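Local coordinates for protein phosphoacetylglucosamine mutase (Aspergillus fumigatus, PDB 4BJU) that catalyses the interconversion of N-acetylglucosamine 6-phosphate and N-acetylglucosamine 1-phosphate, the mutase step on the route to UDP-N-acetylglucosamine, at residues G306-T311 and E448-Y453; P457-R462 and E524-A529. All blocks are in the same frame, centred on the assembly; numbering follows the deposited sequence.

Contact 1 of 2, residues G306-T311 and E448-Y453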
ATOM      1  N   GLY A 306      -0.966  -4.440  10.465  1.00 17.74           N
ATOM      2  CA  GLY A 306       0.179  -3.690   9.948  1.00 18.54           C
ATOM      3  C   GLY A 306       1.104  -3.119  11.012  1.00 19.39           C
ATOM      4  O   GLY A 306       2.320  -3.185  10.884  1.00 18.31           O
ATOM      5  N   ASP A 307       0.536  -2.557  12.066  1.00 20.75           N
ATOM      6  CA  ASP A 307       1.345  -1.995  13.144  1.00 23.41           C
ATOM      7  C   ASP A 307       2.152  -3.075  13.885  1.00 23.93           C
ATOM      8  O   ASP A 307       3.353  -2.908  14.125  1.00 23.74           O
ATOM      9  CB  ASP A 307       0.472  -1.179  14.095  1.00 25.47           C
ATOM     10  CG  ASP A 307      -0.066   0.090  13.447  1.00 27.91           C
ATOM     11  OD1 ASP A 307       0.673   0.738  12.664  1.00 30.45           O
ATOM     12  OD2 ASP A 307      -1.223   0.452  13.733  1.00 29.48           O
ATOM     13  N   ARG A 308       1.484  -4.177  14.231  1.00 23.28           N
ATOM     14  CA  ARG A 308       2.144  -5.405  14.682  1.00 23.14           C
ATOM     15  C   ARG A 308       3.354  -5.815  13.816  1.00 21.43           C
ATOM     16  O   ARG A 308       4.435  -6.080  14.345  1.00 20.60           O
ATOM     17  CB  ARG A 308       1.120  -6.533  14.693  1.00 25.13           C
ATOM     18  CG  ARG A 308       0.604  -6.977  16.046  1.00 26.90           C
ATOM     19  CD  ARG A 308       0.442  -5.876  17.066  1.00 27.69           C
ATOM     20  NE  ARG A 308       1.165  -6.271  18.263  1.00 29.15           N
ATOM     21  CZ  ARG A 308       0.622  -6.505  19.453  1.00 28.68           C
ATOM     22  NH1 ARG A 308      -0.680  -6.355  19.642  1.00 30.61           N
ATOM     23  NH2 ARG A 308       1.401  -6.862  20.464  1.00 26.81           N
ATOM     24  N   ILE A 309       3.163  -5.872  12.497  1.00 19.90           N
ATOM     25  CA  ILE A 309       4.259  -6.165  11.554  1.00 18.82           C
ATOM     26  C   ILE A 309       5.364  -5.078  11.566  1.00 19.43           C
ATOM     27  O   ILE A 309       6.573  -5.389  11.501  1.00 19.27           O
ATOM     28  CB  ILE A 309       3.731  -6.400  10.112  1.00 18.42           C
ATOM     29  CG1 ILE A 309       2.627  -7.470  10.111  1.00 16.94           C
ATOM     30  CG2 ILE A 309       4.881  -6.771   9.162  1.00 18.29           C
ATOM     31  CD1 ILE A 309       2.118  -7.898   8.754  1.00 16.02           C
ATOM     32  N   ALA A 310       4.950  -3.816  11.684  1.00 18.95           N
ATOM     33  CA  ALA A 310       5.879  -2.688  11.745  1.00 19.42           C
ATOM     34  C   ALA A 310       6.834  -2.799  12.947  1.00 19.69           C
ATOM     35  O   ALA A 310       8.039  -2.649  12.788  1.00 20.13           O
ATOM     36  CB  ALA A 310       5.112  -1.366  11.801  1.00 18.86           C
ATOM     37  N   THR A 311       6.288  -3.046  14.141  1.00 18.33           N
ATOM     38  CA  THR A 311       7.095  -3.199  15.358  1.00 18.11           C
ATOM     39  C   THR A 311       7.886  -4.501  15.320  1.00 18.28           C
ATOM     40  O   THR A 311       8.947  -4.605  15.915  1.00 18.06           O
ATOM     41  CB  THR A 311       6.218  -3.227  16.625  1.00 17.65           C
ATOM     42  OG1 THR A 311       5.177  -4.202  16.458  1.00 17.03           O
ATOM     43  CG2 THR A 311       5.614  -1.860  16.882  1.00 16.93           C
ATOM     44  N   GLU A 448       3.964 -15.460  21.151  1.00 23.42           N
ATOM     45  CA  GLU A 448       5.064 -14.644  21.675  1.00 23.84           C
ATOM     46  C   GLU A 448       5.145 -13.258  21.015  1.00 23.21           C
ATOM     47  O   GLU A 448       5.436 -12.271  21.690  1.00 22.53           O
ATOM     48  CB  GLU A 448       6.401 -15.376  21.583  1.00 26.09           C
ATOM     49  CG  GLU A 448       6.532 -16.550  22.541  1.00 29.58           C
ATOM     50  CD  GLU A 448       7.664 -17.500  22.175  1.00 31.36           C
ATOM     51  OE1 GLU A 448       7.549 -18.218  21.156  1.00 32.94           O
ATOM     52  OE2 GLU A 448       8.667 -17.534  22.915  1.00 32.37           O
ATOM     53  N   TRP A 449       4.878 -13.194  19.708  1.00 22.29           N
ATOM     54  CA  TRP A 449       4.785 -11.922  18.967  1.00 21.50           C
ATOM     55  C   TRP A 449       3.654 -11.015  19.468  1.00 20.94           C
ATOM     56  O   TRP A 449       3.866  -9.830  19.694  1.00 21.30           O
ATOM     57  CB  TRP A 449       4.653 -12.198  17.458  1.00 21.22           C
ATOM     58  CG  TRP A 449       4.456 -10.996  16.533  1.00 20.86           C
ATOM     59  CD1 TRP A 449       4.676  -9.663  16.817  1.00 20.73           C
ATOM     60  CD2 TRP A 449       4.035 -11.042  15.157  1.00 20.37           C
ATOM     61  NE1 TRP A 449       4.396  -8.893  15.704  1.00 20.26           N
ATOM     62  CE2 TRP A 449       4.006  -9.713  14.678  1.00 19.76           C
ATOM     63  CE3 TRP A 449       3.672 -12.083  14.286  1.00 20.00           C
ATOM     64  CZ2 TRP A 449       3.631  -9.399  13.372  1.00 20.61           C
ATOM     65  CZ3 TRP A 449       3.293 -11.768  12.985  1.00 19.78           C
ATOM     66  CH2 TRP A 449       3.286 -10.438  12.537  1.00 20.01           C
ATOM     67  N   LEU A 450       2.457 -11.569  19.630  1.00 20.58           N
ATOM     68  CA  LEU A 450       1.329 -10.836  20.232  1.00 20.06           C
ATOM     69  C   LEU A 450       1.637 -10.376  21.654  1.00 18.86           C
ATOM     70  O   LEU A 450       1.233  -9.289  22.056  1.00 19.05           O
ATOM     71  CB  LEU A 450       0.065 -11.710  20.245  1.00 20.17           C
ATOM     72  CG  LEU A 450      -1.375 -11.143  20.324  1.00 21.15           C
ATOM     73  CD1 LEU A 450      -1.950 -11.201  21.726  1.00 20.85           C
ATOM     74  CD2 LEU A 450      -1.561  -9.758  19.704  1.00 19.86           C
ATOM     75  N   ALA A 451       2.347 -11.204  22.415  1.00 18.33           N
ATOM     76  CA  ALA A 451       2.661 -10.871  23.813  1.00 18.60           C
ATOM     77  C   ALA A 451       3.639  -9.696  23.960  1.00 18.31           C
ATOM     78  O   ALA A 451       3.775  -9.160  25.060  1.00 17.28           O
ATOM     79  CB  ALA A 451       3.183 -12.092  24.564  1.00 18.69           C
ATOM     80  N   THR A 452       4.274  -9.298  22.851  1.00 18.32           N
ATOM     81  CA  THR A 452       5.318  -8.260  22.823  1.00 19.65           C
ATOM     82  C   THR A 452       4.916  -6.923  23.488  1.00 19.42           C
ATOM     83  O   THR A 452       5.725  -6.280  24.139  1.00 19.22           O
ATOM     84  CB  THR A 452       5.881  -8.051  21.391  1.00 20.79           C
ATOM     85  OG1 THR A 452       6.907  -7.055  21.418  1.00 23.45           O
ATOM     86  CG2 THR A 452       4.797  -7.590  20.419  1.00 21.33           C
ATOM     87  N   TYR A 453       3.662  -6.523  23.319  1.00 19.17           N
ATOM     88  CA  TYR A 453       3.070  -5.371  24.012  1.00 19.37           C
ATOM     89  C   TYR A 453       1.557  -5.595  23.890  1.00 19.51           C
ATOM     90  O   TYR A 453       1.116  -6.413  23.084  1.00 18.39           O
ATOM     91  CB  TYR A 453       3.519  -4.019  23.403  1.00 19.12           C
ATOM     92  CG  TYR A 453       3.129  -3.830  21.948  1.00 19.25           C
ATOM     93  CD1 TYR A 453       1.848  -3.400  21.608  1.00 19.90           C
ATOM     94  CD2 TYR A 453       4.038  -4.097  20.904  1.00 19.92           C
ATOM     95  CE1 TYR A 453       1.474  -3.239  20.288  1.00 19.92           C
ATOM     96  CE2 TYR A 453       3.672  -3.937  19.565  1.00 19.84           C
ATOM     97  CZ  TYR A 453       2.387  -3.513  19.267  1.00 20.14           C
ATOM     98  OH  TYR A 453       1.969  -3.350  17.963  1.00 20.70           O
TER
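Arg308, in the first turn of helix 306-323 of the phosphohexomutase fold, meets residues 448-453, which include part of helix 446-450, through a cation-pi stack on Tyr453. Its guanidinium lies flat over the phenol, CZ 3.7 Å from the ring centroid and the planes 16° apart. Bends at chi2 and chi3 (36° and -127°) turn the arginine chain onto that face. Leu450 CD2 closes the opposite face, 3.5 Å from Arg308 NH1, so the planar cation is held between an aromatic and an aliphatic group. Arg308 NH2 also donates to the backbone O of Tyr453 at 2.7 Å, which ties the charge to the loop itself. Tryptophan suits its place because it offers both an N-H and an apolar ring: the indole turns its edge to helix 306-323, Trp449 NE1 donating a hydrogen bond to Arg308 O (3.1 Å) from above the carbonyl plane, while CH2 rests 3.9 Å from Ile309 CG1. At the edge of the phenol, Thr311 OG1 comes within 3.5 Å of Tyr453 CE2. Around this buried core, helix 428-442 packs against Ile309 and Trp449, strand 301-304 touches Trp449 and Leu450, and Tyr347 of helix 342-351 meets the Tyr453 ring.

Contact 2 of 2, residues P457-R462 and E524-A529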
ATOM      1  N   PRO A 457      -7.205  -0.692  24.338  1.00 23.30           N
ATOM      2  CA  PRO A 457      -8.516  -0.734  23.687  1.00 22.71           C
ATOM      3  C   PRO A 457      -8.785   0.534  22.876  1.00 22.53           C
ATOM      4  O   PRO A 457      -8.521   1.634  23.340  1.00 22.27           O
ATOM      5  CB  PRO A 457      -9.478  -0.832  24.870  1.00 22.55           C
ATOM      6  CG  PRO A 457      -8.710  -1.618  25.882  1.00 23.19           C
ATOM      7  CD  PRO A 457      -7.259  -1.227  25.714  1.00 22.92           C
ATOM      8  N   SER A 458      -9.289   0.373  21.662  1.00 23.46           N
ATOM      9  CA  SER A 458      -9.588   1.504  20.802  1.00 24.23           C
ATOM     10  C   SER A 458     -10.914   1.303  20.094  1.00 25.53           C
ATOM     11  O   SER A 458     -11.450   0.195  20.067  1.00 26.54           O
ATOM     12  CB  SER A 458      -8.482   1.686  19.761  1.00 24.50           C
ATOM     13  OG  SER A 458      -8.312   0.503  18.991  1.00 24.35           O
ATOM     14  N   ARG A 459     -11.422   2.384  19.507  1.00 27.06           N
ATOM     15  CA  ARG A 459     -12.682   2.388  18.769  1.00 27.00           C
ATOM     16  C   ARG A 459     -12.631   3.492  17.716  1.00 26.76           C
ATOM     17  O   ARG A 459     -12.237   4.634  18.005  1.00 26.85           O
ATOM     18  CB  ARG A 459     -13.853   2.627  19.726  1.00 28.53           C
ATOM     19  CG  ARG A 459     -15.242   2.620  19.095  1.00 29.40           C
ATOM     20  CD  ARG A 459     -16.243   3.167  20.110  1.00 30.61           C
ATOM     21  NE  ARG A 459     -17.627   3.225  19.630  1.00 30.34           N
ATOM     22  CZ  ARG A 459     -18.515   2.243  19.765  1.00 28.82           C
ATOM     23  NH1 ARG A 459     -18.171   1.108  20.351  1.00 28.17           N
ATOM     24  NH2 ARG A 459     -19.746   2.400  19.300  1.00 27.74           N
ATOM     25  N   LEU A 460     -13.026   3.130  16.496  1.00 26.76           N
ATOM     26  CA  LEU A 460     -13.116   4.048  15.367  1.00 25.05           C
ATOM     27  C   LEU A 460     -14.584   4.216  14.982  1.00 24.65           C
ATOM     28  O   LEU A 460     -15.316   3.226  14.856  1.00 24.25           O
ATOM     29  CB  LEU A 460     -12.306   3.496  14.185  1.00 25.68           C
ATOM     30  CG  LEU A 460     -12.270   4.298  12.874  1.00 26.55           C
ATOM     31  CD1 LEU A 460     -11.557   5.643  13.036  1.00 26.94           C
ATOM     32  CD2 LEU A 460     -11.615   3.483  11.770  1.00 26.17           C
ATOM     33  N   VAL A 461     -15.026   5.459  14.815  1.00 22.78           N
ATOM     34  CA  VAL A 461     -16.411   5.713  14.420  1.00 21.78           C
ATOM     35  C   VAL A 461     -16.462   6.674  13.235  1.00 21.97           C
ATOM     36  O   VAL A 461     -15.579   7.517  13.053  1.00 22.63           O
ATOM     37  CB  VAL A 461     -17.374   6.070  15.637  1.00 22.03           C
ATOM     38  CG1 VAL A 461     -16.634   6.620  16.852  1.00 22.60           C
ATOM     39  CG2 VAL A 461     -18.508   7.008  15.254  1.00 21.51           C
ATOM     40  N   ARG A 462     -17.489   6.507  12.414  1.00 21.43           N
ATOM     41  CA  ARG A 462     -17.736   7.364  11.266  1.00 20.67           C
ATOM     42  C   ARG A 462     -18.849   8.348  11.622  1.00 20.06           C
ATOM     43  O   ARG A 462     -19.998   7.952  11.831  1.00 20.32           O
ATOM     44  CB  ARG A 462     -18.158   6.484  10.086  1.00 20.43           C
ATOM     45  CG  ARG A 462     -18.359   7.207   8.763  1.00 21.11           C
ATOM     46  CD  ARG A 462     -19.258   6.388   7.833  1.00 20.77           C
ATOM     47  NE  ARG A 462     -19.415   7.006   6.514  1.00 21.43           N
ATOM     48  CZ  ARG A 462     -20.301   7.957   6.192  1.00 21.57           C
ATOM     49  NH1 ARG A 462     -21.155   8.445   7.095  1.00 21.31           N
ATOM     50  NH2 ARG A 462     -20.323   8.432   4.949  1.00 20.79           N
ATOM     51  N   GLU A 524     -13.749   2.934  28.978  1.00 25.98           N
ATOM     52  CA  GLU A 524     -13.170   4.261  28.765  1.00 26.00           C
ATOM     53  C   GLU A 524     -13.020   4.570  27.267  1.00 25.29           C
ATOM     54  O   GLU A 524     -13.521   5.586  26.786  1.00 25.99           O
ATOM     55  CB  GLU A 524     -11.826   4.401  29.484  1.00 26.77           C
ATOM     56  CG  GLU A 524     -11.894   4.336  31.005  1.00 27.88           C
ATOM     57  CD  GLU A 524     -10.518   4.344  31.665  1.00 28.93           C
ATOM     58  OE1 GLU A 524      -9.649   3.534  31.266  1.00 28.26           O
ATOM     59  OE2 GLU A 524     -10.311   5.147  32.603  1.00 29.79           O
ATOM     60  N   ALA A 525     -12.368   3.680  26.527  1.00 24.00           N
ATOM     61  CA  ALA A 525     -12.158   3.879  25.078  1.00 23.98           C
ATOM     62  C   ALA A 525     -13.468   4.157  24.334  1.00 23.61           C
ATOM     63  O   ALA A 525     -13.564   5.120  23.551  1.00 22.79           O
ATOM     64  CB  ALA A 525     -11.422   2.691  24.459  1.00 21.99           C
ATOM     65  N   ASP A 526     -14.464   3.312  24.586  1.00 23.26           N
ATOM     66  CA  ASP A 526     -15.795   3.457  24.000  1.00 24.62           C
ATOM     67  C   ASP A 526     -16.482   4.764  24.406  1.00 23.77           C
ATOM     68  O   ASP A 526     -16.987   5.477  23.558  1.00 25.47           O
ATOM     69  CB  ASP A 526     -16.670   2.220  24.327  1.00 26.85           C
ATOM     70  CG  ASP A 526     -16.244   0.953  23.535  1.00 28.51           C
ATOM     71  OD1 ASP A 526     -15.387   1.050  22.610  1.00 29.23           O
ATOM     72  OD2 ASP A 526     -16.773  -0.143  23.833  1.00 27.92           O
ATOM     73  N   ASP A 527     -16.468   5.095  25.690  1.00 24.92           N
ATOM     74  CA  ASP A 527     -17.080   6.341  26.180  1.00 26.40           C
ATOM     75  C   ASP A 527     -16.427   7.606  25.632  1.00 24.87           C
ATOM     76  O   ASP A 527     -17.130   8.522  25.212  1.00 23.06           O
ATOM     77  CB  ASP A 527     -17.073   6.398  27.705  1.00 29.80           C
ATOM     78  CG  ASP A 527     -18.115   7.352  28.250  1.00 34.32           C
ATOM     79  OD1 ASP A 527     -19.320   7.006  28.210  1.00 37.93           O
ATOM     80  OD2 ASP A 527     -17.739   8.444  28.720  1.00 36.04           O
ATOM     81  N   LEU A 528     -15.091   7.655  25.666  1.00 23.62           N
ATOM     82  CA  LEU A 528     -14.332   8.742  25.043  1.00 24.02           C
ATOM     83  C   LEU A 528     -14.657   8.884  23.544  1.00 24.05           C
ATOM     84  O   LEU A 528     -14.871   9.995  23.041  1.00 25.99           O
ATOM     85  CB  LEU A 528     -12.819   8.557  25.249  1.00 23.30           C
ATOM     86  CG  LEU A 528     -11.857   9.531  24.534  1.00 22.98           C
ATOM     87  CD1 LEU A 528     -12.100  10.962  24.976  1.00 21.99           C
ATOM     88  CD2 LEU A 528     -10.392   9.172  24.753  1.00 21.19           C
ATOM     89  N   ALA A 529     -14.726   7.762  22.839  1.00 23.07           N
ATOM     90  CA  ALA A 529     -15.017   7.804  21.409  1.00 22.85           C
ATOM     91  C   ALA A 529     -16.407   8.357  21.172  1.00 22.88           C
ATOM     92  O   ALA A 529     -16.596   9.154  20.266  1.00 21.74           O
ATOM     93  CB  ALA A 529     -14.864   6.433  20.773  1.00 22.48           C
TER
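Ala525 and Ala529, one helical turn apart on helix 522-539, form the close-fitting side of the contact with strand 458-464. Their methyls face the strand, and such small side chains let the backbones draw near, the axes of strand 458-462 and helix 524-529 coming within 7.3 Å at an angle of 27°. Ala525 CB sits 3.3 Å from Pro457 O and 4.0 Å from Pro457 CB, so the proline ring, just ahead of the strand, adds a compact apolar surface. Further along, the approach is less close, with Val461 CG1 4.3 Å from Ala529 CB. Arg459, between Pro457 and Val461 in the sequence, also points toward the helix; its methylenes run past the alanine, CD lying 3.6 Å from Ala529 CB.

Beyond that point the contact becomes looser and more polar. With CG anti to the backbone N (chi1 -178°) and the rest of the chain extended, Arg459 carries its guanidinium out to the solvent side, where Asp526 OD1 lies near the guanidinium plane. The salt bridge from Arg459 NH1 to Asp526 OD1 is long, at 3.6 Å, and the carboxylate is turned 72° from the guanidinium, so the two groups do not pair side by side. The stronger partner of Asp526 OD1 is Arg522 of the same helix, whose NH2 also hydrogen-bonds Ser458 O and so links strand and helix. Backbone hydrogen bonds join Arg459 to Ala517 and Val461 to Val515, while Ala529 also touches Ala517: a helix packed on an antiparallel sheet, running nearly along its edge strand, as in the C-terminal domain of phosphohexomutases.

In the fold
The two contacts follow one another along the chain: contact 1 ends at Tyr453, and contact 2 begins at Pro457 after a short connection. Their centres are about 21 Å apart, and their segments do not meet otherwise. Contact 1 joins helix 306-323 to residues 448-453, and contact 2 lies within the C-terminal domain, so the intervening residues carry the chain from one to the other. Contact 1 is buried and contact 2 partly so; their centres lie about 19 Å and 26 Å from the centre of the chain. The side chain of Ile309 is about 14 Å from the bound magnesium ion, so contact 1 lies well away from the metal and supplies no ligand to it.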